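Long-range contacts in peptidoglycan-recognition protein SD (Drosophila melanogaster, PDB 2RKQ), which recognises bacterial peptidoglycan in Drosophila innate immunity and activates the Toll pathway in response to Gram-positive bacteria: residues G135-G140 against N163-M168; D20-P25 against S84-F89. All blocks are in the same frame, centred on the assembly; numbering follows the deposited sequence.

In the fold
From the N terminus, strand 4-5 runs into a long loop whose last residues, 20-25, lead into strand 26-33, neighbour of the edge strand 136-140. Helix 42-58 and the strands 69-71 and 77-79 follow before the chain returns at 84-89 to pair with 20-25, closing interaction 2. The next strand, 97-102, and helix 113-128 come before strand 136-140. Interaction 1 closes when the C-terminal tail, 163-168, comes back beside that strand after helix 152-158. The two closures follow one another, neither nested nor crossed, with centres about 18 Å apart. Interaction 2 joins the loop before strand 26-33 to the loop between strands 77-79 and 97-102; interaction 1 lines the sheet's outer edge with the tail.

Interaction 1 of 2, residues G135-G140 against N163-M168; sequences GYKLLG and NWSEEM
Asn163 stands its amide on one face of the Tyr136 ring, planes 80° apart, the side chains crossing at about a right angle. Asn163 ND2 sits above the ring centre, 3.4 Å from Tyr136 CE2, and Asn163 CB makes a CH-pi contact with the same ring. A chi1 of 61° sets Tyr136 CG between the backbone N and the carbonyl carbon, on the way to a ring that meets Asn163; Leu123 and Val127 of helix 113-128 also touch Tyr136. An alanine in place of Tyr136 would probably leave the Asn163 amide without its aromatic support and open a gap beside that helix. A water donates to Tyr136 O and, weakly, to Asn163 OD1. Strand 136-140 is the outermost strand of the mixed sheet of this amidase-like fold, hydrogen-bonded to strand 26-33, and the C-terminal tail adds a single beta bridge at Leu138 and Trp164. Leu138 N donates to Asn163 O (2.9 Å), and Ser165 N to Leu138 O (3.0 Å). Trp164 CD1 lies 3.2 Å from Leu138 O, and Trp164 NE1 is hydrogen-bonded to Gln143 OE1. Further along, Leu139 and Glu167 cross at about a right angle: Leu139 CD2 meets Glu167 CG at 3.7 Å, and Leu139 CD1 meets Glu167 OE1 at 3.6 Å. Ser165 OG accepts from Glu167 N (3.2 Å), an ST turn just before Glu167 meets Leu139.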
loop_
_atom_site.group_PDB
_atom_site.type_symbol
_atom_site.label_atom_id
_atom_site.label_comp_id
_atom_site.label_asym_id
_atom_site.label_seq_id
_atom_site.Cartn_x
_atom_site.Cartn_y
_atom_site.Cartn_z
ATOM N N GLY A 135 -4.063 -17.490 4.689
ATOM C CA GLY A 135 -5.022 -17.131 5.736
ATOM C C GLY A 135 -4.678 -15.777 6.313
ATOM O O GLY A 135 -4.485 -15.649 7.522
ATOM N N TYR A 136 -4.559 -14.770 5.451
ATOM C CA TYR A 136 -4.113 -13.450 5.923
ATOM C C TYR A 136 -5.201 -12.698 6.652
ATOM O O TYR A 136 -6.385 -13.004 6.518
ATOM C CB TYR A 136 -3.528 -12.603 4.781
ATOM C CG TYR A 136 -4.458 -12.274 3.628
ATOM C CD1 TYR A 136 -5.191 -11.077 3.616
ATOM C CD2 TYR A 136 -4.543 -13.105 2.520
ATOM C CE1 TYR A 136 -6.016 -10.749 2.560
ATOM C CE2 TYR A 136 -5.363 -12.775 1.423
ATOM C CZ TYR A 136 -6.097 -11.593 1.464
ATOM O OH TYR A 136 -6.910 -11.252 0.398
ATOM N N LYS A 137 -4.783 -11.742 7.474
ATOM C CA LYS A 137 -5.712 -10.772 8.028
ATOM C C LYS A 137 -5.641 -9.540 7.170
ATOM O O LYS A 137 -4.556 -8.997 6.958
ATOM C CB LYS A 137 -5.306 -10.396 9.451
ATOM C CG LYS A 137 -5.220 -11.576 10.400
ATOM C CD LYS A 137 -6.537 -12.335 10.482
ATOM C CE LYS A 137 -6.402 -13.431 11.547
ATOM N NZ LYS A 137 -7.513 -14.431 11.484
ATOM N N LEU A 138 -6.792 -9.106 6.659
ATOM C CA LEU A 138 -6.854 -7.865 5.918
ATOM C C LEU A 138 -7.330 -6.777 6.855
ATOM O O LEU A 138 -8.385 -6.918 7.496
ATOM C CB LEU A 138 -7.814 -7.991 4.737
ATOM C CG LEU A 138 -8.008 -6.733 3.899
ATOM C CD1 LEU A 138 -6.805 -6.477 3.019
ATOM C CD2 LEU A 138 -9.266 -6.916 3.066
ATOM N N LEU A 139 -6.588 -5.674 6.915
ATOM C CA LEU A 139 -6.902 -4.596 7.850
ATOM C C LEU A 139 -6.881 -3.256 7.159
ATOM O O LEU A 139 -6.115 -3.057 6.231
ATOM C CB LEU A 139 -5.854 -4.542 8.958
ATOM C CG LEU A 139 -5.774 -5.833 9.775
ATOM C CD1 LEU A 139 -4.512 -5.810 10.627
ATOM C CD2 LEU A 139 -6.987 -5.968 10.663
ATOM N N GLY A 140 -7.714 -2.328 7.605
ATOM C CA GLY A 140 -7.507 -0.952 7.173
ATOM C C GLY A 140 -6.404 -0.315 7.986
ATOM O O GLY A 140 -6.163 -0.698 9.134
ATOM N N ASN A 163 -11.280 -12.021 4.135
ATOM C CA ASN A 163 -10.262 -11.986 5.178
ATOM C C ASN A 163 -10.183 -10.688 5.956
ATOM O O ASN A 163 -9.296 -10.531 6.786
ATOM C CB ASN A 163 -8.878 -12.344 4.638
ATOM C CG ASN A 163 -8.751 -13.797 4.309
ATOM O OD1 ASN A 163 -9.440 -14.642 4.879
ATOM N ND2 ASN A 163 -7.839 -14.109 3.404
ATOM N N TRP A 164 -11.103 -9.755 5.714
ATOM C CA TRP A 164 -11.128 -8.594 6.571
ATOM C C TRP A 164 -11.349 -9.035 8.012
ATOM O O TRP A 164 -12.200 -9.896 8.288
ATOM C CB TRP A 164 -12.179 -7.572 6.152
ATOM C CG TRP A 164 -12.152 -6.418 7.107
ATOM C CD1 TRP A 164 -11.202 -5.424 7.169
ATOM C CD2 TRP A 164 -13.068 -6.164 8.180
ATOM N NE1 TRP A 164 -11.486 -4.563 8.217
ATOM C CE2 TRP A 164 -12.621 -4.998 8.850
ATOM C CE3 TRP A 164 -14.216 -6.815 8.649
ATOM C CZ2 TRP A 164 -13.290 -4.459 9.954
ATOM C CZ3 TRP A 164 -14.887 -6.277 9.752
ATOM C CH2 TRP A 164 -14.416 -5.111 10.391
ATOM N N SER A 165 -10.533 -8.488 8.909
ATOM C CA SER A 165 -10.585 -8.784 10.338
ATOM C C SER A 165 -10.982 -7.560 11.105
ATOM O O SER A 165 -10.506 -6.467 10.815
ATOM C CB SER A 165 -9.210 -9.212 10.834
ATOM O OG SER A 165 -9.197 -9.216 12.254
ATOM N N GLU A 166 -11.849 -7.762 12.095
ATOM C CA GLU A 166 -12.387 -6.663 12.869
ATOM C C GLU A 166 -11.435 -6.161 13.968
ATOM O O GLU A 166 -11.709 -5.155 14.607
ATOM C CB GLU A 166 -13.772 -7.044 13.438
ATOM C CG GLU A 166 -13.746 -8.176 14.454
ATOM C CD GLU A 166 -15.133 -8.618 14.929
ATOM O OE1 GLU A 166 -15.272 -8.883 16.143
ATOM O OE2 GLU A 166 -16.074 -8.710 14.109
ATOM N N GLU A 167 -10.303 -6.835 14.169
ATOM C CA GLU A 167 -9.412 -6.442 15.266
ATOM C C GLU A 167 -8.974 -4.985 15.178
ATOM O O GLU A 167 -8.695 -4.468 14.094
ATOM C CB GLU A 167 -8.193 -7.354 15.329
ATOM C CG GLU A 167 -7.310 -7.239 14.088
ATOM C CD GLU A 167 -6.059 -8.094 14.174
ATOM O OE1 GLU A 167 -5.377 -8.221 13.143
ATOM O OE2 GLU A 167 -5.739 -8.628 15.261
ATOM N N MET A 168 -8.925 -4.322 16.329
ATOM C CA MET A 168 -8.410 -2.967 16.429
ATOM C C MET A 168 -7.165 -3.040 17.274
ATOM O O MET A 168 -7.211 -3.541 18.411
ATOM C CB MET A 168 -9.422 -2.039 17.099
ATOM C CG MET A 168 -10.708 -1.856 16.335
ATOM S SD MET A 168 -10.398 -1.120 14.723
ATOM C CE MET A 168 -9.769 0.494 15.164
HETATM O O HOH W 1 -7.730 -15.150 7.376
HETATM O O HOH W 2 -10.074 -12.455 11.685
#

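Interaction 2 of 2, residues D20-P25 against S84-F89; sequences DSMVTP and SQRGAF. Unlike the reference sequence in segment 20-25: Val23 (reference Glu).
Asp20 and Arg86 lie side by side and point the same way, joined by a salt bridge from Asp20 OD2 to Arg86 NH1 (2.8 Å). Their carboxylate and guanidinium planes are 60° apart, and Asp20 CB sits over one guanidinium face, offset toward its rim, 3.4 Å from Arg86 NH1. A bend at chi3 (-72°) in the Arg86 chain precedes the guanidinium that lies beside Asp20. A water accepts from Arg86 NH2 (2.7 Å) and donates to Ser21 O, linking the guanidinium to the opposing backbone. Asp95 makes a long, weak ion pair with Arg86 NE and would probably add to the negative charge around it.

Two backbone hydrogen bonds flank the single beta bridge between Ser21 and Gln85. Arg86 N donates to Asp20 O (2.8 Å); Met22 N donates to Ser84 O (2.9 Å). This is an isolated bridge between two irregular loops of the amidase-like fold, not part of its sheet. The CA of Ser21 also approaches Ser84 O, and that of Gln85 approaches Asp20 O.

The apolar part belongs to Met22, whose side chain runs against the backbone of the other loop. Met22 CG lies 3.5 Å from Arg86 CA, and Met22 CE reaches Gln85 O at 3.4 Å. At the far end, Thr24 CG2 packs alongside Ser84.

Met22 also touches His68, just before strand 69-71. The contact thus ties the loop entering strand 26-33 to the one between strands 77-79 and 97-102, where Phe89 O accepts from His141, the residue following strand 136-140.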
loop_
_atom_site.group_PDB
_atom_site.type_symbol
_atom_site.label_atom_id
_atom_site.label_comp_id
_atom_site.label_asym_id
_atom_site.label_seq_id
_atom_site.Cartn_x
_atom_site.Cartn_y
_atom_site.Cartn_z
ATOM N N ASP A 20 14.584 -2.535 8.430
ATOM C CA ASP A 20 14.523 -3.837 9.090
ATOM C C ASP A 20 13.862 -4.883 8.204
ATOM O O ASP A 20 13.009 -4.552 7.388
ATOM C CB ASP A 20 13.793 -3.721 10.424
ATOM C CG ASP A 20 14.671 -3.116 11.515
ATOM O OD1 ASP A 20 15.868 -3.481 11.591
ATOM O OD2 ASP A 20 14.163 -2.273 12.276
ATOM N N SER A 21 14.263 -6.143 8.355
ATOM C CA SER A 21 13.694 -7.228 7.559
ATOM C C SER A 21 12.394 -7.775 8.156
ATOM O O SER A 21 12.117 -7.624 9.356
ATOM C CB SER A 21 14.712 -8.359 7.432
ATOM O OG SER A 21 14.982 -8.907 8.703
ATOM N N MET A 22 11.595 -8.405 7.303
ATOM C CA MET A 22 10.413 -9.145 7.756
ATOM C C MET A 22 10.440 -10.517 7.132
ATOM O O MET A 22 10.973 -10.686 6.041
ATOM C CB MET A 22 9.122 -8.470 7.318
ATOM C CG MET A 22 8.921 -7.108 7.870
ATOM S SD MET A 22 7.201 -6.614 7.673
ATOM C CE MET A 22 6.983 -6.444 5.908
ATOM N N VAL A 23 9.828 -11.471 7.825
ATOM C CA VAL A 23 9.744 -12.849 7.369
ATOM C C VAL A 23 8.497 -12.980 6.503
ATOM O O VAL A 23 7.412 -12.659 6.958
ATOM C CB VAL A 23 9.662 -13.796 8.596
ATOM C CG1 VAL A 23 9.313 -15.227 8.186
ATOM C CG2 VAL A 23 10.978 -13.742 9.393
ATOM N N THR A 24 8.668 -13.402 5.252
ATOM C CA THR A 24 7.546 -13.672 4.348
ATOM C C THR A 24 7.284 -15.185 4.362
ATOM O O THR A 24 8.213 -15.964 4.601
ATOM C CB THR A 24 7.852 -13.248 2.902
ATOM O OG1 THR A 24 9.040 -13.923 2.474
ATOM C CG2 THR A 24 8.036 -11.743 2.789
ATOM N N PRO A 25 6.041 -15.614 4.083
ATOM C CA PRO A 25 4.862 -14.804 3.762
ATOM C C PRO A 25 4.351 -14.045 4.975
ATOM O O PRO A 25 4.428 -14.528 6.109
ATOM C CB PRO A 25 3.844 -15.851 3.295
ATOM C CG PRO A 25 4.257 -17.100 3.978
ATOM C CD PRO A 25 5.742 -17.061 4.035
ATOM N N SER A 84 9.904 -8.317 2.027
ATOM C CA SER A 84 10.784 -8.730 3.128
ATOM C C SER A 84 11.448 -7.556 3.831
ATOM O O SER A 84 12.376 -7.739 4.627
ATOM C CB SER A 84 11.880 -9.722 2.686
ATOM O OG SER A 84 11.500 -10.533 1.602
ATOM N N GLN A 85 11.000 -6.345 3.511
ATOM C CA GLN A 85 11.456 -5.149 4.217
ATOM C C GLN A 85 10.270 -4.586 4.979
ATOM O O GLN A 85 9.216 -4.355 4.396
ATOM C CB GLN A 85 11.983 -4.082 3.235
ATOM C CG GLN A 85 13.295 -4.465 2.576
ATOM C CD GLN A 85 13.730 -3.482 1.500
ATOM O OE1 GLN A 85 14.924 -3.143 1.394
ATOM N NE2 GLN A 85 12.802 -3.066 0.656
ATOM N N ARG A 86 10.454 -4.331 6.268
ATOM C CA ARG A 86 9.397 -3.727 7.073
ATOM C C ARG A 86 8.931 -2.429 6.432
ATOM O O ARG A 86 9.738 -1.668 5.884
ATOM C CB ARG A 86 9.921 -3.469 8.488
ATOM C CG ARG A 86 8.829 -3.050 9.449
ATOM C CD ARG A 86 9.426 -2.667 10.794
ATOM N NE ARG A 86 9.906 -3.843 11.510
ATOM C CZ ARG A 86 10.854 -3.848 12.441
ATOM N NH1 ARG A 86 11.494 -2.731 12.776
ATOM N NH2 ARG A 86 11.177 -4.995 13.020
ATOM N N GLY A 87 7.622 -2.197 6.452
ATOM C CA GLY A 87 7.079 -0.937 5.969
ATOM C C GLY A 87 7.204 0.161 7.003
ATOM O O GLY A 87 7.715 -0.057 8.105
ATOM N N ALA A 88 6.769 1.355 6.617
ATOM C CA ALA A 88 6.750 2.505 7.515
ATOM C C ALA A 88 5.406 3.176 7.327
ATOM O O ALA A 88 5.269 4.149 6.573
ATOM C CB ALA A 88 7.894 3.469 7.200
ATOM N N PHE A 89 4.404 2.626 7.997
ATOM C CA PHE A 89 3.052 3.177 7.948
ATOM C C PHE A 89 2.297 3.000 9.263
ATOM O O PHE A 89 1.246 3.601 9.429
ATOM C CB PHE A 89 2.244 2.602 6.762
ATOM C CG PHE A 89 2.213 1.106 6.722
ATOM C CD1 PHE A 89 1.292 0.393 7.482
ATOM C CD2 PHE A 89 3.115 0.408 5.928
ATOM C CE1 PHE A 89 1.285 -1.011 7.447
ATOM C CE2 PHE A 89 3.119 -0.987 5.896
ATOM C CZ PHE A 89 2.199 -1.697 6.648
HETATM O O HOH W 3 10.119 -6.604 11.085
#